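Local coordinates for lipoprotein YgdI/YgdR-like SH3-like domain-containing protein (Shewanella oneidensis, PDB 2RB6), which is of unknown function but is probably a membrane-attached lipoprotein whose small all-beta domain belongs to the SH3-like clan, at residues S3-T9 with V47-R53; I15-S19 with Y32-D36. One frame throughout, in Å; residues are numbered along the deposited sequence.

Interaction 1 (S3-T9 with V47-R53)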
loop_
_atom_site.group_PDB
_atom_site.type_symbol
_atom_site.label_atom_id
_atom_site.label_comp_id
_atom_site.label_asym_id
_atom_site.label_seq_id
_atom_site.Cartn_x
_atom_site.Cartn_y
_atom_site.Cartn_z
ATOM N N SER A 3 1.279 -3.780 -11.805
ATOM C CA SER A 3 2.312 -3.104 -11.022
ATOM C C SER A 3 2.365 -3.678 -9.613
ATOM O O SER A 3 1.383 -4.224 -9.118
ATOM C CB SER A 3 2.045 -1.594 -10.949
ATOM O OG SER A 3 2.682 -0.900 -12.002
ATOM N N GLN A 4 3.520 -3.555 -8.977
ATOM C CA GLN A 4 3.711 -4.062 -7.630
ATOM C C GLN A 4 3.816 -2.866 -6.694
ATOM O O GLN A 4 4.553 -1.918 -6.960
ATOM C CB GLN A 4 4.984 -4.920 -7.580
ATOM C CG GLN A 4 5.459 -5.364 -6.193
ATOM C CD GLN A 4 4.513 -6.338 -5.493
ATOM O OE1 GLN A 4 4.180 -7.398 -6.031
ATOM N NE2 GLN A 4 4.093 -5.988 -4.274
ATOM N N TYR A 5 3.052 -2.897 -5.610
ATOM C CA TYR A 5 3.084 -1.799 -4.667
ATOM C C TYR A 5 3.696 -2.149 -3.334
ATOM O O TYR A 5 3.567 -3.264 -2.843
ATOM C CB TYR A 5 1.686 -1.218 -4.462
ATOM C CG TYR A 5 1.210 -0.415 -5.636
ATOM C CD1 TYR A 5 0.546 -1.026 -6.705
ATOM C CD2 TYR A 5 1.426 0.958 -5.687
ATOM C CE1 TYR A 5 0.110 -0.283 -7.794
ATOM C CE2 TYR A 5 0.992 1.711 -6.773
ATOM C CZ TYR A 5 0.333 1.088 -7.818
ATOM O OH TYR A 5 -0.130 1.849 -8.866
ATOM N N ILE A 6 4.372 -1.162 -2.767
ATOM C CA ILE A 6 5.038 -1.298 -1.493
ATOM C C ILE A 6 4.878 0.010 -0.732
ATOM O O ILE A 6 5.068 1.096 -1.293
ATOM C CB ILE A 6 6.541 -1.588 -1.687
ATOM C CG1 ILE A 6 6.737 -2.998 -2.240
ATOM C CG2 ILE A 6 7.279 -1.406 -0.383
ATOM C CD1 ILE A 6 8.185 -3.333 -2.538
HETATM N N MSE A 7 4.509 -0.109 0.540
HETATM C CA MSE A 7 4.331 1.041 1.408
HETATM C C MSE A 7 5.355 0.961 2.531
HETATM O O MSE A 7 5.569 -0.103 3.130
HETATM C CB MSE A 7 2.937 1.034 2.018
HETATM C CG MSE A 7 1.828 0.837 1.012
HETATM SE SE MSE A 7 0.079 0.758 1.862
HETATM C CE MSE A 7 -0.088 2.663 2.214
ATOM N N SER A 8 5.988 2.093 2.810
ATOM C CA SER A 8 6.975 2.168 3.874
ATOM C C SER A 8 6.376 2.902 5.060
ATOM O O SER A 8 5.813 3.986 4.915
ATOM C CB SER A 8 8.240 2.876 3.380
ATOM O OG SER A 8 9.007 2.013 2.553
ATOM N N THR A 9 6.495 2.284 6.231
ATOM C CA THR A 9 5.964 2.832 7.477
ATOM C C THR A 9 7.024 3.611 8.238
ATOM O O THR A 9 8.194 3.232 8.265
ATOM C CB THR A 9 5.439 1.706 8.389
ATOM O OG1 THR A 9 4.388 1.003 7.717
ATOM C CG2 THR A 9 4.911 2.272 9.700
ATOM N N VAL A 47 2.369 6.154 6.990
ATOM C CA VAL A 47 3.002 5.880 5.702
ATOM C C VAL A 47 3.915 7.013 5.226
ATOM O O VAL A 47 3.477 8.147 5.069
ATOM C CB VAL A 47 1.921 5.605 4.630
ATOM C CG1 VAL A 47 2.566 5.341 3.271
ATOM C CG2 VAL A 47 1.068 4.427 5.060
ATOM N N THR A 48 5.188 6.704 4.999
ATOM C CA THR A 48 6.122 7.720 4.529
ATOM C C THR A 48 6.112 7.859 3.004
ATOM O O THR A 48 6.300 8.956 2.471
ATOM C CB THR A 48 7.577 7.429 4.998
ATOM O OG1 THR A 48 7.998 6.147 4.519
ATOM C CG2 THR A 48 7.670 7.460 6.523
ATOM N N GLN A 49 5.861 6.761 2.299
ATOM C CA GLN A 49 5.850 6.793 0.841
ATOM C C GLN A 49 5.117 5.602 0.224
ATOM O O GLN A 49 4.982 4.547 0.851
ATOM C CB GLN A 49 7.302 6.802 0.333
ATOM C CG GLN A 49 8.136 5.667 0.931
ATOM C CD GLN A 49 9.615 5.737 0.575
ATOM O OE1 GLN A 49 10.148 6.803 0.249
ATOM N NE2 GLN A 49 10.294 4.597 0.661
ATOM N N ILE A 50 4.640 5.773 -1.004
ATOM C CA ILE A 50 3.982 4.687 -1.717
ATOM C C ILE A 50 4.786 4.443 -2.994
ATOM O O ILE A 50 4.929 5.338 -3.827
ATOM C CB ILE A 50 2.525 5.031 -2.053
ATOM C CG1 ILE A 50 1.718 5.138 -0.753
ATOM C CG2 ILE A 50 1.939 3.958 -2.984
ATOM C CD1 ILE A 50 0.309 5.663 -0.929
ATOM N N ILE A 51 5.316 3.229 -3.135
ATOM C CA ILE A 51 6.155 2.898 -4.282
ATOM C C ILE A 51 5.565 1.990 -5.350
ATOM O O ILE A 51 5.143 0.865 -5.075
ATOM C CB ILE A 51 7.477 2.255 -3.820
ATOM C CG1 ILE A 51 8.100 3.097 -2.706
ATOM C CG2 ILE A 51 8.441 2.148 -4.997
ATOM C CD1 ILE A 51 9.247 2.428 -1.997
ATOM N N GLU A 52 5.559 2.481 -6.583
ATOM C CA GLU A 52 5.054 1.680 -7.681
ATOM C C GLU A 52 6.191 1.093 -8.522
ATOM O O GLU A 52 7.058 1.813 -9.015
ATOM C CB GLU A 52 4.154 2.502 -8.588
ATOM C CG GLU A 52 3.766 1.723 -9.812
ATOM C CD GLU A 52 2.987 2.534 -10.804
ATOM O OE1 GLU A 52 3.243 3.747 -10.919
ATOM O OE2 GLU A 52 2.129 1.952 -11.488
ATOM N N ARG A 53 6.181 -0.225 -8.670
ATOM C CA ARG A 53 7.179 -0.903 -9.471
ATOM C C ARG A 53 6.478 -1.453 -10.695
ATOM O O ARG A 53 5.582 -2.290 -10.598
ATOM C CB ARG A 53 7.874 -1.995 -8.650
ATOM C CG ARG A 53 8.965 -1.409 -7.743
ATOM C CD ARG A 53 9.575 -2.422 -6.785
ATOM N NE ARG A 53 10.563 -1.803 -5.902
ATOM C CZ ARG A 53 11.160 -2.428 -4.893
ATOM N NH1 ARG A 53 10.870 -3.700 -4.628
ATOM N NH2 ARG A 53 12.050 -1.783 -4.152
#
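Backbone hydrogen bonds carry most of this antiparallel pairing of strands 4-9 and 47-53 (axes 4.7 Å apart, 158°). Two regular pairs are closed in both directions: Q4 with R53 (Q4 N to R53 O and R53 N to Q4 O, both 2.9 Å) and I6 with I51 (I6 N to I51 O 3.2 Å, I51 N to I6 O 2.8 Å). Beyond them the register slips: T48 N bonds to S8 O at 2.8 Å and T9 pairs with V47, so T48 is an extra residue, as in a beta bulge; S8 N to Q49 O is long (3.3 Å). The pair joins the first and last strands of the SH3-like domain, with 4-9 central in a three-stranded sheet and 14-17 on its other side. Apolar contacts cover the face bearing Y5, M7, V47 and I50: selenomethionine M7 CE lies 3.5 Å from V47 CG2, and I50 CG2 meets the Y5 ring edge at CD2, 4.1 Å away. M7 and I50 touch Y30 of strand 29-33. S3 OG donates a hydrogen bond to E52 OE2 (3.0 Å), while on the face bearing I6 and I51, I6 CD1 covers the R53 guanidinium, 3.4 Å from NH1.

Interaction 2 (I15-S19 with Y32-D36)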
loop_
_atom_site.group_PDB
_atom_site.type_symbol
_atom_site.label_atom_id
_atom_site.label_comp_id
_atom_site.label_asym_id
_atom_site.label_seq_id
_atom_site.Cartn_x
_atom_site.Cartn_y
_atom_site.Cartn_z
ATOM N N ILE A 15 5.443 -2.814 3.599
ATOM C CA ILE A 15 4.261 -3.614 3.264
ATOM C C ILE A 15 4.020 -3.673 1.749
ATOM O O ILE A 15 4.088 -2.654 1.054
ATOM C CB ILE A 15 3.000 -3.045 3.967
ATOM C CG1 ILE A 15 3.192 -3.096 5.482
ATOM C CG2 ILE A 15 1.770 -3.853 3.589
ATOM C CD1 ILE A 15 2.089 -2.406 6.263
ATOM N N THR A 16 3.738 -4.871 1.243
ATOM C CA THR A 16 3.487 -5.056 -0.184
ATOM C C THR A 16 1.994 -5.203 -0.499
ATOM O O THR A 16 1.192 -5.498 0.382
ATOM C CB THR A 16 4.234 -6.303 -0.727
ATOM O OG1 THR A 16 3.691 -7.493 -0.140
ATOM C CG2 THR A 16 5.714 -6.218 -0.397
ATOM N N SER A 17 1.639 -4.987 -1.763
ATOM C CA SER A 17 0.259 -5.083 -2.244
ATOM C C SER A 17 0.256 -5.147 -3.775
ATOM O O SER A 17 1.094 -4.522 -4.427
ATOM C CB SER A 17 -0.547 -3.865 -1.782
ATOM O OG SER A 17 -1.868 -3.911 -2.290
ATOM N N ASP A 18 -0.679 -5.892 -4.358
ATOM C CA ASP A 18 -0.724 -5.985 -5.822
ATOM C C ASP A 18 -1.663 -4.949 -6.451
ATOM O O ASP A 18 -1.780 -4.871 -7.675
ATOM C CB ASP A 18 -1.102 -7.410 -6.268
ATOM C CG ASP A 18 0.003 -8.436 -5.970
ATOM O OD1 ASP A 18 1.142 -8.276 -6.473
ATOM O OD2 ASP A 18 -0.272 -9.409 -5.234
ATOM N N SER A 19 -2.316 -4.151 -5.605
ATOM C CA SER A 19 -3.220 -3.088 -6.059
ATOM C C SER A 19 -2.787 -1.771 -5.443
ATOM O O SER A 19 -2.227 -1.734 -4.349
ATOM C CB SER A 19 -4.668 -3.344 -5.625
ATOM O OG SER A 19 -5.183 -4.550 -6.155
ATOM N N TYR A 32 -5.772 -1.278 1.260
ATOM C CA TYR A 32 -4.962 -2.032 0.331
ATOM C C TYR A 32 -5.273 -3.518 0.522
ATOM O O TYR A 32 -5.926 -3.888 1.493
ATOM C CB TYR A 32 -3.485 -1.717 0.596
ATOM C CG TYR A 32 -2.871 -2.387 1.813
ATOM C CD1 TYR A 32 -2.302 -3.649 1.710
ATOM C CD2 TYR A 32 -2.814 -1.738 3.054
ATOM C CE1 TYR A 32 -1.680 -4.256 2.798
ATOM C CE2 TYR A 32 -2.189 -2.333 4.163
ATOM C CZ TYR A 32 -1.623 -3.598 4.017
ATOM O OH TYR A 32 -0.976 -4.212 5.064
ATOM N N TYR A 33 -4.833 -4.360 -0.412
ATOM C CA TYR A 33 -5.078 -5.800 -0.311
ATOM C C TYR A 33 -3.822 -6.574 0.036
ATOM O O TYR A 33 -2.764 -6.348 -0.541
ATOM C CB TYR A 33 -5.671 -6.351 -1.615
ATOM C CG TYR A 33 -7.063 -5.863 -1.884
ATOM C CD1 TYR A 33 -7.287 -4.564 -2.346
ATOM C CD2 TYR A 33 -8.165 -6.675 -1.631
ATOM C CE1 TYR A 33 -8.575 -4.082 -2.545
ATOM C CE2 TYR A 33 -9.457 -6.205 -1.825
ATOM C CZ TYR A 33 -9.655 -4.902 -2.283
ATOM O OH TYR A 33 -10.935 -4.416 -2.463
ATOM N N ASP A 34 -3.956 -7.497 0.980
ATOM C CA ASP A 34 -2.831 -8.305 1.419
ATOM C C ASP A 34 -2.673 -9.581 0.590
ATOM O O ASP A 34 -3.595 -10.017 -0.107
ATOM C CB ASP A 34 -2.997 -8.674 2.896
ATOM C CG ASP A 34 -3.974 -9.820 3.109
ATOM O OD1 ASP A 34 -5.099 -9.760 2.571
ATOM O OD2 ASP A 34 -3.616 -10.783 3.823
ATOM N N GLU A 35 -1.486 -10.168 0.681
ATOM C CA GLU A 35 -1.151 -11.395 -0.030
ATOM C C GLU A 35 -2.108 -12.496 0.417
ATOM O O GLU A 35 -2.250 -12.740 1.614
ATOM C CB GLU A 35 0.288 -11.806 0.302
ATOM C CG GLU A 35 1.238 -10.642 0.641
ATOM C CD GLU A 35 0.937 -9.976 1.990
ATOM O OE1 GLU A 35 0.900 -10.690 3.020
ATOM O OE2 GLU A 35 0.750 -8.736 2.023
ATOM N N ASP A 36 -2.756 -13.168 -0.533
ATOM C CA ASP A 36 -3.692 -14.238 -0.187
ATOM C C ASP A 36 -4.684 -13.735 0.854
ATOM O O ASP A 36 -4.735 -14.263 1.968
ATOM C CB ASP A 36 -2.955 -15.453 0.407
ATOM C CG ASP A 36 -2.201 -16.261 -0.633
ATOM O OD1 ASP A 36 -2.852 -16.816 -1.542
ATOM O OD2 ASP A 36 -0.956 -16.349 -0.533
HETATM O O HOH W 1 -4.227 -2.288 -2.677
#
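I15 starts the contact by pressing its CG2 methyl against the phenol end of Y32, 3.1 Å from OH and 3.4 Å from CZ. Y32, with chi1 in the p well, brings its ring end close to the strand although its CA-to-CB bond points sideways. At T16 the approach is looser: the carbonyl O is 4.0 Å from Y32 CE1, and OG1 is 3.9 Å from E35 OE2. S17 sits at the middle, its CA 5.7 Å from that of Y33. S17 CB packs 3.9 Å from Y32 CD1, and S17 OG is 3.1 Å from Y33 O, within hydrogen-bonding reach. A water extends this polar join: it lies 2.9 Å from S17 OG, accepts from Y33 N at 3.1 Å and donates weakly to S19 O at 2.7 Å, filling the gap where the chain turns after strand 14-17. S19 ends the contact with OG 4.4 Å from Y33 CD1. The touching parts, loop residues included, run 104° apart end to end and meet through side chains, a few backbone polar atoms and a water, without a beta ladder, as expected where separate sheets of a small SH3-like fold pack together. Strand 14-17 is bonded along its backbone to strand 4-9 through I15 with M7 and S17 with Y5, while Y32 pairs with V40 of strand 39-43 and packs on M7 and I42.

In the fold
From the N terminus the chain enters strand 4-9, turns back into strand 14-17 and crosses to the second sheet, 22-24, 29-33 and 39-43, before strand 47-53 returns to the first. Interaction 2 closes the shorter loop, with 12 residues between its segments, and is nested within the 37-residue loop closed by interaction 1. Their centres are about 10 Å apart, and strand 4-9 links them, bonded to 47-53 on one side and to 14-17 on the other. Interaction 1 thus joins the two ends of the domain within one sheet, whereas interaction 2 brings an edge strand of that sheet, 14-17, against the central strand of the other.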